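Local coordinates for malonyl CoA-acyl carrier protein transacylase (Bartonella henselae, PDB 3QAT), which probably transfers the malonyl group from malonyl-CoA to acyl carrier protein, supplying malonyl units for fatty acid biosynthesis, at residues V131-L144 against K192-F206. Numbering follows the deposited sequence.
Sequences VAVGEGSMAALIGL and KGAKRAVLLPVSAPF
Met-138, Ala-140 and Ile-142 pair with Leu-200, Val-198 and Arg-196 as the hydrogen-bonded pairs of an antiparallel ladder. In each pair both residues give their N-H and accept at their C=O, six bonds in all. Val-198 O accepts from Ala-140 N at 2.9 Å. Leu-200 O takes Met-138 N at 3.2 Å and, from the opposite face of its plane, Ser-203 N of a type I turn.

A classic beta bulge sets Lys-195 and Arg-196 opposite the single residue Ile-142. Ile-142 O therefore accepts from Arg-196 N and, weakly, from Lys-195 N. The Ile-142 side chain crosses that of Arg-196. Its CD1 lies above the guanidinium plane, to one side of its centre, 3.5 Å from NE. Water 3 donates to Gly-143 O and Gly-193 O.

Past Leu-200 the second chain leaves the ladder through the type I turn, and water bridges it to Gly-136. Gly-136 O and Pro-201 O, both acceptors, each lie 2.7 Å from water 2. Water 1 accepts from Gly-136 N and lies in donating position to Ser-203 O. Gly-136 leaves room for Pro-205, whose CD is 4.0 Å from Gly-136 CA. With chi1 at -178°, Ser-203 OG points away from its own N and donates to Ala-204 O at 2.7 Å. Met-138 SD packs against this hydroxyl and meets the edge of the Phe-206 ring in its plane, 3.6 Å from CD2: a Met-aromatic contact. Phe-206 lies near, without touching, a probable nucleophile elbow.

Strand 196-200 is an edge strand of the mixed sheet in the acyl transferase domain. Strand 136-142 lies between it and strand 172-176, bonding to the latter through Ser-137, Ala-139 and Leu-141. Six backbone bonds fix the edge strand's register; waters take over at both ends, 1 and 2 probably sharing their protons among several acceptors.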
loop_
_atom_site.group_PDB
_atom_site.type_symbol
_atom_site.label_atom_id
_atom_site.label_comp_id
_atom_site.label_asym_id
_atom_site.label_seq_id
_atom_site.Cartn_x
_atom_site.Cartn_y
_atom_site.Cartn_z
ATOM N N VAL A 131 -10.990 -6.553 15.198
ATOM C CA VAL A 131 -12.423 -6.709 15.472
ATOM C C VAL A 131 -12.806 -8.172 15.339
ATOM O O VAL A 131 -12.240 -8.923 14.537
ATOM C CB VAL A 131 -13.357 -5.810 14.584
ATOM C CG1 VAL A 131 -12.732 -4.437 14.352
ATOM C CG2 VAL A 131 -13.677 -6.487 13.251
ATOM N N ALA A 132 -13.789 -8.579 16.138
ATOM C CA ALA A 132 -14.288 -9.934 16.069
ATOM C C ALA A 132 -14.852 -10.235 14.695
ATOM O O ALA A 132 -15.340 -9.345 13.986
ATOM C CB ALA A 132 -15.353 -10.168 17.149
ATOM N N VAL A 133 -14.767 -11.501 14.315
ATOM C CA VAL A 133 -15.258 -11.967 13.036
ATOM C C VAL A 133 -16.725 -11.528 12.842
ATOM O O VAL A 133 -17.528 -11.546 13.785
ATOM C CB VAL A 133 -15.094 -13.513 12.903
ATOM C CG1 VAL A 133 -15.833 -14.244 14.018
ATOM C CG2 VAL A 133 -15.534 -14.007 11.527
ATOM N N GLY A 134 -17.028 -11.088 11.626
ATOM C CA GLY A 134 -18.375 -10.681 11.266
ATOM C C GLY A 134 -18.751 -9.263 11.630
ATOM O O GLY A 134 -19.806 -8.772 11.209
ATOM N N GLU A 135 -17.907 -8.587 12.401
ATOM C CA GLU A 135 -18.304 -7.284 12.885
ATOM C C GLU A 135 -18.041 -6.159 11.906
ATOM O O GLU A 135 -18.750 -5.157 11.924
ATOM C CB GLU A 135 -17.704 -7.015 14.241
ATOM C CG GLU A 135 -18.399 -7.881 15.264
ATOM C CD GLU A 135 -17.776 -7.801 16.610
ATOM O OE1 GLU A 135 -16.833 -7.005 16.781
ATOM O OE2 GLU A 135 -18.235 -8.552 17.490
ATOM N N GLY A 136 -17.045 -6.353 11.042
ATOM C CA GLY A 136 -16.677 -5.321 10.075
ATOM C C GLY A 136 -16.955 -5.756 8.665
ATOM O O GLY A 136 -17.164 -6.939 8.385
ATOM N N SER A 137 -16.943 -4.791 7.754
ATOM C CA SER A 137 -16.938 -5.087 6.317
ATOM C C SER A 137 -16.264 -3.934 5.603
ATOM O O SER A 137 -16.026 -2.862 6.188
ATOM C CB SER A 137 -18.376 -5.188 5.760
ATOM O OG SER A 137 -19.118 -6.268 6.332
ATOM N N MET A 138 -16.004 -4.138 4.311
ATOM C CA MET A 138 -15.610 -3.051 3.390
ATOM C C MET A 138 -16.495 -3.121 2.160
ATOM O O MET A 138 -17.249 -4.078 1.999
ATOM C CB MET A 138 -14.119 -3.139 2.967
ATOM C CG MET A 138 -13.203 -2.987 4.134
ATOM S SD MET A 138 -11.478 -2.944 3.599
ATOM C CE MET A 138 -11.259 -1.186 3.416
ATOM N N ALA A 139 -16.449 -2.089 1.312
ATOM C CA ALA A 139 -17.127 -2.147 0.029
ATOM C C ALA A 139 -16.391 -1.334 -0.996
ATOM O O ALA A 139 -15.797 -0.296 -0.667
ATOM C CB ALA A 139 -18.591 -1.654 0.137
ATOM N N ALA A 140 -16.407 -1.814 -2.237
ATOM C CA ALA A 140 -15.741 -1.120 -3.321
ATOM C C ALA A 140 -16.790 -0.420 -4.161
ATOM O O ALA A 140 -17.679 -1.072 -4.722
ATOM C CB ALA A 140 -14.960 -2.134 -4.200
ATOM N N LEU A 141 -16.669 0.903 -4.254
ATOM C CA LEU A 141 -17.614 1.714 -5.033
ATOM C C LEU A 141 -16.912 2.335 -6.234
ATOM O O LEU A 141 -15.731 2.707 -6.168
ATOM C CB LEU A 141 -18.189 2.849 -4.169
ATOM C CG LEU A 141 -18.702 2.473 -2.787
ATOM C CD1 LEU A 141 -19.166 3.766 -2.045
ATOM C CD2 LEU A 141 -19.789 1.370 -2.805
ATOM N N ILE A 142 -17.636 2.438 -7.348
ATOM C CA ILE A 142 -17.185 3.236 -8.488
ATOM C C ILE A 142 -18.287 4.180 -8.953
ATOM O O ILE A 142 -19.450 3.768 -9.072
ATOM C CB ILE A 142 -16.792 2.363 -9.684
ATOM C CG1 ILE A 142 -15.715 1.363 -9.272
ATOM C CG2 ILE A 142 -16.235 3.249 -10.832
ATOM C CD1 ILE A 142 -15.409 0.377 -10.366
ATOM N N GLY A 143 -17.916 5.444 -9.161
ATOM C CA GLY A 143 -18.772 6.408 -9.867
ATOM C C GLY A 143 -19.394 7.486 -9.014
ATOM O O GLY A 143 -20.104 8.367 -9.537
ATOM N N LEU A 144 -19.172 7.432 -7.704
ATOM C CA LEU A 144 -19.640 8.487 -6.811
ATOM C C LEU A 144 -18.467 9.293 -6.272
ATOM O O LEU A 144 -17.457 8.723 -5.872
ATOM C CB LEU A 144 -20.441 7.902 -5.640
ATOM C CG LEU A 144 -21.657 7.042 -6.002
ATOM C CD1 LEU A 144 -22.311 6.460 -4.734
ATOM C CD2 LEU A 144 -22.686 7.842 -6.835
ATOM N N LYS A 192 -28.303 5.408 -5.660
ATOM C CA LYS A 192 -27.822 6.687 -6.207
ATOM C C LYS A 192 -27.158 6.606 -7.572
ATOM O O LYS A 192 -26.792 7.636 -8.138
ATOM C CB LYS A 192 -26.862 7.355 -5.224
ATOM C CG LYS A 192 -27.544 7.842 -3.973
ATOM C CD LYS A 192 -26.562 8.641 -3.102
ATOM C CE LYS A 192 -27.243 9.219 -1.880
ATOM N NZ LYS A 192 -28.112 10.402 -2.184
ATOM N N GLY A 193 -27.001 5.400 -8.096
ATOM C CA GLY A 193 -26.508 5.204 -9.458
ATOM C C GLY A 193 -25.027 4.907 -9.572
ATOM O O GLY A 193 -24.438 5.096 -10.636
ATOM N N ALA A 194 -24.420 4.419 -8.493
ATOM C CA ALA A 194 -23.026 4.000 -8.595
ATOM C C ALA A 194 -22.881 3.025 -9.749
ATOM O O ALA A 194 -23.758 2.169 -9.946
ATOM C CB ALA A 194 -22.563 3.355 -7.308
ATOM N N LYS A 195 -21.782 3.143 -10.507
ATOM C CA LYS A 195 -21.514 2.194 -11.577
ATOM C C LYS A 195 -21.228 0.806 -11.004
ATOM O O LYS A 195 -21.640 -0.197 -11.582
ATOM C CB LYS A 195 -20.372 2.670 -12.485
ATOM C CG LYS A 195 -20.685 3.963 -13.252
ATOM C CD LYS A 195 -22.088 3.920 -13.877
ATOM C CE LYS A 195 -22.199 4.773 -15.135
ATOM N NZ LYS A 195 -21.835 4.004 -16.366
ATOM N N ARG A 196 -20.553 0.769 -9.856
ATOM C CA ARG A 196 -20.256 -0.475 -9.145
ATOM C C ARG A 196 -20.427 -0.217 -7.662
ATOM O O ARG A 196 -20.026 0.833 -7.176
ATOM C CB ARG A 196 -18.803 -0.902 -9.395
ATOM C CG ARG A 196 -18.311 -2.005 -8.425
ATOM C CD ARG A 196 -16.884 -2.432 -8.704
ATOM N NE ARG A 196 -16.732 -2.831 -10.104
ATOM C CZ ARG A 196 -15.582 -3.167 -10.677
ATOM N NH1 ARG A 196 -14.443 -3.160 -9.975
ATOM N NH2 ARG A 196 -15.567 -3.494 -11.969
ATOM N N ALA A 197 -21.021 -1.173 -6.946
ATOM C CA ALA A 197 -21.065 -1.095 -5.483
ATOM C C ALA A 197 -21.048 -2.515 -4.958
ATOM O O ALA A 197 -22.056 -3.222 -5.012
ATOM C CB ALA A 197 -22.311 -0.336 -5.014
ATOM N N VAL A 198 -19.878 -2.955 -4.501
ATOM C CA VAL A 198 -19.715 -4.371 -4.159
ATOM C C VAL A 198 -19.317 -4.520 -2.702
ATOM O O VAL A 198 -18.299 -3.971 -2.268
ATOM C CB VAL A 198 -18.637 -5.041 -5.053
ATOM C CG1 VAL A 198 -18.383 -6.478 -4.592
ATOM C CG2 VAL A 198 -19.063 -5.038 -6.536
ATOM N N LEU A 199 -20.128 -5.266 -1.952
ATOM C CA LEU A 199 -19.834 -5.584 -0.549
ATOM C C LEU A 199 -18.739 -6.640 -0.407
ATOM O O LEU A 199 -18.714 -7.626 -1.151
ATOM C CB LEU A 199 -21.123 -6.051 0.151
ATOM C CG LEU A 199 -21.096 -6.243 1.676
ATOM C CD1 LEU A 199 -20.814 -4.919 2.423
ATOM C CD2 LEU A 199 -22.449 -6.843 2.096
ATOM N N LEU A 200 -17.817 -6.386 0.519
ATOM C CA LEU A 200 -16.833 -7.385 0.968
ATOM C C LEU A 200 -17.187 -7.726 2.429
ATOM O O LEU A 200 -16.639 -7.155 3.376
ATOM C CB LEU A 200 -15.405 -6.850 0.828
ATOM C CG LEU A 200 -15.137 -6.532 -0.656
ATOM C CD1 LEU A 200 -14.313 -5.281 -0.854
ATOM C CD2 LEU A 200 -14.590 -7.786 -1.376
ATOM N N PRO A 201 -18.106 -8.681 2.606
ATOM C CA PRO A 201 -18.753 -8.848 3.923
ATOM C C PRO A 201 -17.888 -9.445 5.046
ATOM O O PRO A 201 -18.223 -9.251 6.234
ATOM C CB PRO A 201 -19.947 -9.770 3.610
ATOM C CG PRO A 201 -19.497 -10.554 2.388
ATOM C CD PRO A 201 -18.723 -9.529 1.568
ATOM N N VAL A 202 -16.812 -10.155 4.694
ATOM C CA VAL A 202 -15.903 -10.752 5.688
ATOM C C VAL A 202 -14.582 -9.991 5.819
ATOM O O VAL A 202 -13.700 -10.400 6.581
ATOM C CB VAL A 202 -15.595 -12.284 5.388
ATOM C CG1 VAL A 202 -16.810 -12.993 4.882
ATOM C CG2 VAL A 202 -14.452 -12.435 4.385
ATOM N N SER A 203 -14.430 -8.894 5.075
ATOM C CA SER A 203 -13.194 -8.097 5.188
ATOM C C SER A 203 -13.054 -7.527 6.590
ATOM O O SER A 203 -14.047 -7.099 7.197
ATOM C CB SER A 203 -13.184 -6.926 4.187
ATOM O OG SER A 203 -11.944 -6.209 4.300
ATOM N N ALA A 204 -11.825 -7.495 7.115
ATOM C CA ALA A 204 -11.519 -6.628 8.235
ATOM C C ALA A 204 -11.843 -5.189 7.834
ATOM O O ALA A 204 -11.681 -4.836 6.644
ATOM C CB ALA A 204 -10.022 -6.744 8.614
ATOM N N PRO A 205 -12.300 -4.366 8.787
ATOM C CA PRO A 205 -12.679 -3.012 8.420
ATOM C C PRO A 205 -11.449 -2.097 8.396
ATOM O O PRO A 205 -11.329 -1.199 9.230
ATOM C CB PRO A 205 -13.651 -2.604 9.536
ATOM C CG PRO A 205 -13.144 -3.348 10.727
ATOM C CD PRO A 205 -12.692 -4.677 10.183
ATOM N N PHE A 206 -10.565 -2.317 7.420
ATOM C CA PHE A 206 -9.320 -1.526 7.320
ATOM C C PHE A 206 -9.653 -0.040 7.166
ATOM O O PHE A 206 -10.673 0.350 6.550
ATOM C CB PHE A 206 -8.484 -1.967 6.086
ATOM C CG PHE A 206 -8.002 -3.403 6.120
ATOM C CD1 PHE A 206 -6.907 -3.757 6.899
ATOM C CD2 PHE A 206 -8.600 -4.369 5.329
ATOM C CE1 PHE A 206 -6.436 -5.071 6.920
ATOM C CE2 PHE A 206 -8.134 -5.700 5.336
ATOM C CZ PHE A 206 -7.058 -6.045 6.133
HETATM O O HOH W 1 -14.621 -8.122 10.168
HETATM O O HOH W 2 -17.123 -9.573 8.695
HETATM O O HOH W 3 -22.049 6.498 -11.174
#